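Local coordinates for protein tautomerase (PDB 6VVR) that belongs to the tautomerase enzymes of the MIF clan and folds as two consecutive beta-alpha-beta units in a chain that assembles as a trimer, at residues D25-V28 against Q29-A33; A77-I80 against L81-Q85. One frame throughout, in Å; residues are numbered along the deposited sequence.

Contact 1 of 2, residues D25-V28 against Q29-A33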
loop_
_atom_site.group_PDB
_atom_site.type_symbol
_atom_site.label_atom_id
_atom_site.label_comp_id
_atom_site.label_asym_id
_atom_site.label_seq_id
_atom_site.Cartn_x
_atom_site.Cartn_y
_atom_site.Cartn_z
ATOM N N ASP A 25 12.892 -15.724 -2.517
ATOM C CA ASP A 25 12.976 -17.171 -2.307
ATOM C C ASP A 25 11.922 -17.668 -1.325
ATOM O O ASP A 25 11.391 -18.771 -1.481
ATOM C CB ASP A 25 14.364 -17.563 -1.806
ATOM C CG ASP A 25 14.649 -19.033 -2.001
ATOM O OD1 ASP A 25 14.409 -19.564 -3.116
ATOM O OD2 ASP A 25 15.073 -19.684 -1.023
ATOM N N ALA A 26 11.597 -16.872 -0.306
ATOM C CA ALA A 26 10.585 -17.306 0.653
ATOM C C ALA A 26 9.230 -17.441 -0.018
ATOM O O ALA A 26 8.450 -18.339 0.319
ATOM C CB ALA A 26 10.509 -16.333 1.833
ATOM N N VAL A 27 8.933 -16.568 -0.986
ATOM C CA VAL A 27 7.672 -16.682 -1.715
ATOM C C VAL A 27 7.660 -17.956 -2.545
ATOM O O VAL A 27 6.692 -18.723 -2.531
ATOM C CB VAL A 27 7.435 -15.448 -2.601
ATOM C CG1 VAL A 27 6.150 -15.635 -3.400
ATOM C CG2 VAL A 27 7.368 -14.182 -1.759
ATOM N N VAL A 28 8.736 -18.185 -3.295
ATOM C CA VAL A 28 8.823 -19.370 -4.142
ATOM C C VAL A 28 8.711 -20.638 -3.304
ATOM O O VAL A 28 7.944 -21.548 -3.631
ATOM C CB VAL A 28 10.134 -19.330 -4.954
ATOM C CG1 VAL A 28 10.344 -20.641 -5.718
ATOM C CG2 VAL A 28 10.127 -18.129 -5.902
ATOM N N GLN A 29 9.453 -20.713 -2.197
ATOM C CA GLN A 29 9.496 -21.965 -1.444
ATOM C C GLN A 29 8.180 -22.235 -0.730
ATOM O O GLN A 29 7.712 -23.381 -0.687
ATOM C CB GLN A 29 10.657 -21.946 -0.445
ATOM C CG GLN A 29 12.045 -22.101 -1.080
ATOM C CD GLN A 29 12.103 -23.205 -2.136
ATOM O OE1 GLN A 29 12.317 -22.934 -3.318
ATOM N NE2 GLN A 29 11.915 -24.451 -1.710
ATOM N N SER A 30 7.549 -21.193 -0.182
ATOM C CA SER A 30 6.412 -21.426 0.697
ATOM C C SER A 30 5.131 -21.728 -0.069
ATOM O O SER A 30 4.346 -22.573 0.373
ATOM C CB SER A 30 6.209 -20.228 1.631
ATOM O OG SER A 30 5.756 -19.096 0.918
ATOM N N ILE A 31 4.884 -21.075 -1.206
ATOM C CA ILE A 31 3.639 -21.283 -1.936
ATOM C C ILE A 31 3.849 -21.772 -3.365
ATOM O O ILE A 31 2.869 -21.968 -4.088
ATOM C CB ILE A 31 2.762 -20.015 -1.931
ATOM C CG1 ILE A 31 3.348 -18.943 -2.848
ATOM C CG2 ILE A 31 2.601 -19.487 -0.502
ATOM C CD1 ILE A 31 2.425 -17.753 -3.066
ATOM N N GLY A 32 5.087 -21.981 -3.792
ATOM C CA GLY A 32 5.323 -22.509 -5.122
ATOM C C GLY A 32 4.967 -21.567 -6.252
ATOM O O GLY A 32 4.646 -22.028 -7.353
ATOM N N ALA A 33 4.993 -20.255 -6.008
ATOM C CA ALA A 33 4.722 -19.306 -7.071
ATOM C C ALA A 33 5.848 -19.349 -8.101
ATOM O O ALA A 33 7.011 -19.532 -7.742
ATOM C CB ALA A 33 4.588 -17.891 -6.507
#

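Contact 2 of 2, residues A77-I80 against L81-Q85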
loop_
_atom_site.group_PDB
_atom_site.type_symbol
_atom_site.label_atom_id
_atom_site.label_comp_id
_atom_site.label_asym_id
_atom_site.label_seq_id
_atom_site.Cartn_x
_atom_site.Cartn_y
_atom_site.Cartn_z
ATOM N N ALA A 77 -0.706 -19.361 5.495
ATOM C CA ALA A 77 0.014 -19.434 6.762
ATOM C C ALA A 77 1.497 -19.701 6.537
ATOM O O ALA A 77 2.351 -19.063 7.163
ATOM C CB ALA A 77 -0.604 -20.510 7.658
ATOM N N ALA A 78 1.822 -20.641 5.646
ATOM C CA ALA A 78 3.218 -20.908 5.318
ATOM C C ALA A 78 3.908 -19.661 4.785
ATOM O O ALA A 78 5.080 -19.408 5.092
ATOM C CB ALA A 78 3.305 -22.037 4.293
ATOM N N LEU A 79 3.192 -18.868 3.981
ATOM C CA LEU A 79 3.789 -17.678 3.377
ATOM C C LEU A 79 4.081 -16.609 4.429
ATOM O O LEU A 79 5.166 -16.023 4.435
ATOM C CB LEU A 79 2.868 -17.136 2.274
ATOM C CG LEU A 79 3.246 -15.840 1.548
ATOM C CD1 LEU A 79 4.567 -15.960 0.792
ATOM C CD2 LEU A 79 2.119 -15.442 0.592
ATOM N N ILE A 80 3.119 -16.337 5.320
ATOM C CA ILE A 80 3.332 -15.360 6.391
ATOM C C ILE A 80 4.508 -15.777 7.255
ATOM O O ILE A 80 5.373 -14.963 7.602
ATOM C CB ILE A 80 2.054 -15.205 7.243
ATOM C CG1 ILE A 80 0.942 -14.536 6.431
ATOM C CG2 ILE A 80 2.353 -14.433 8.529
ATOM C CD1 ILE A 80 -0.417 -14.596 7.097
ATOM N N LEU A 81 4.556 -17.059 7.610
ATOM C CA LEU A 81 5.629 -17.559 8.460
ATOM C C LEU A 81 6.978 -17.439 7.764
ATOM O O LEU A 81 7.950 -16.975 8.371
ATOM C CB LEU A 81 5.349 -19.013 8.844
ATOM C CG LEU A 81 6.254 -19.720 9.856
ATOM C CD1 LEU A 81 6.242 -19.001 11.197
ATOM C CD2 LEU A 81 5.791 -21.164 10.033
ATOM N N ALA A 82 7.047 -17.842 6.492
ATOM C CA ALA A 82 8.316 -17.821 5.771
ATOM C C ALA A 82 8.800 -16.397 5.537
ATOM O O ALA A 82 10.004 -16.124 5.602
ATOM C CB ALA A 82 8.182 -18.569 4.441
ATOM N N LEU A 83 7.880 -15.474 5.240
ATOM C CA LEU A 83 8.282 -14.082 5.068
ATOM C C LEU A 83 8.741 -13.470 6.388
ATOM O O LEU A 83 9.763 -12.777 6.432
ATOM C CB LEU A 83 7.132 -13.274 4.466
ATOM C CG LEU A 83 6.810 -13.618 3.008
ATOM C CD1 LEU A 83 5.529 -12.931 2.576
ATOM C CD2 LEU A 83 7.972 -13.233 2.091
ATOM N N ASN A 84 8.005 -13.721 7.478
ATOM C CA ASN A 84 8.434 -13.217 8.780
ATOM C C ASN A 84 9.848 -13.689 9.107
ATOM O O ASN A 84 10.708 -12.890 9.494
ATOM C CB ASN A 84 7.444 -13.644 9.873
ATOM C CG ASN A 84 7.381 -12.647 11.050
ATOM O OD1 ASN A 84 8.176 -12.729 11.988
ATOM N ND2 ASN A 84 6.427 -11.717 11.000
ATOM N N GLN A 85 10.111 -14.984 8.934
ATOM C CA GLN A 85 11.439 -15.517 9.236
ATOM C C GLN A 85 12.506 -14.974 8.287
ATOM O O GLN A 85 13.646 -14.742 8.712
ATOM C CB GLN A 85 11.403 -17.052 9.212
ATOM C CG GLN A 85 10.525 -17.662 10.331
ATOM C CD GLN A 85 10.184 -19.135 10.103
ATOM O OE1 GLN A 85 10.393 -19.671 9.019
ATOM N NE2 GLN A 85 9.628 -19.787 11.130
#

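Contact 1 of 2, residues D25-V28 against Q29-A33
S30 grips the carbonyl of A26 twice: its OG gives a hydrogen bond of 2.9 Å to A26 O, and its backbone N gives one of 3.0 Å to the same oxygen. The two donors arrive from opposite faces of the carbonyl plane. The hydroxyl can reach back a full turn because OG sits between the backbone N and the carbonyl carbon (chi1 69°). Three further i to i+4 backbone bonds continue the ladder, Q29 N to D25 O, I31 N to V27 O and G32 N to V28 O. The bond from G32 N to V28 O, 2.9 Å long, is bent, with an N-H...O angle of 131° and the donor lying above the carbonyl plane. G32 has left helical geometry with a positive phi, where a side chain would be cramped, so glycine suits the spot, and here helix 13-31 ends.

Q29 CG, anti to its carbonyl carbon, lies 3.9 Å from D25 OD2, and the bend at chi2 turns the amide so that its plane is about 31° from that of the carboxylate. On the buried side V27 CG1 meets A33 CB at 4.1 Å and I31 CD1 at 4.3 Å; P1 also touches both V27 and A33. The serine hydroxyl thus spends its proton inside its own helix, which is consistent with a polar residue lying against L79 and A82 of helix 73-91 at the last turn of helix 13-31.

Contact 2 of 2, residues A77-I80 against L81-Q85
L79 and L83, one turn apart, come together through different first torsions. L79 sends CG anti to its backbone N (chi1 176°), whereas L83 holds CG anti to its carbonyl carbon (chi1 -69°), which swings its branch back toward the preceding turn. The two side chains then run alongside each other in the same direction, with L79 CD1 3.6 Å from L83 CD1. L83 CG also settles 3.2 Å from L79 O, so the leucine packs against the carbonyl oxygen that its own backbone N uses.

That bond, L83 N to L79 O, is 2.9 Å long, and its neighbours L81 N to A77 O, A82 N to A78 O and N84 N to I80 O repeat the regular alpha-helical pattern. The leucine pair packs between the central sheet, where L79 touches L67 and L102 and L83 touches V65 and V100, and helix 13-31. N84 ND2 makes a weak hydrogen bond to V98 O. With the backbone polar groups paired along the helix, the leucines present hydrocarbon to both neighbours, while I80 and N84 pack both on strand 98-105 and on G115 of the second subunit, and L81 meets N114 there.

Overall arrangement
Contact 1 comes first along the chain, at the C-terminal end of helix 13-31 and the two residues after it, and contact 2 follows in the middle of helix 73-91; their centres lie about 10 Å apart. Each helix is the crossover of a beta-alpha-beta unit, 2-8 to 39-45 for the first and 61-68 to 98-105 for the second, and the four strands form one mixed sheet. The contacts meet directly where the helices pack: S30 OG lies 3.4 Å from L79 CD1, and I31 CG2 is 3.6 Å from L79 CB. L79, with A82 and L83, thus packs helix 73-91 against the end of helix 13-31, while contact 2 alone of the pair also reaches another subunit of the trimer.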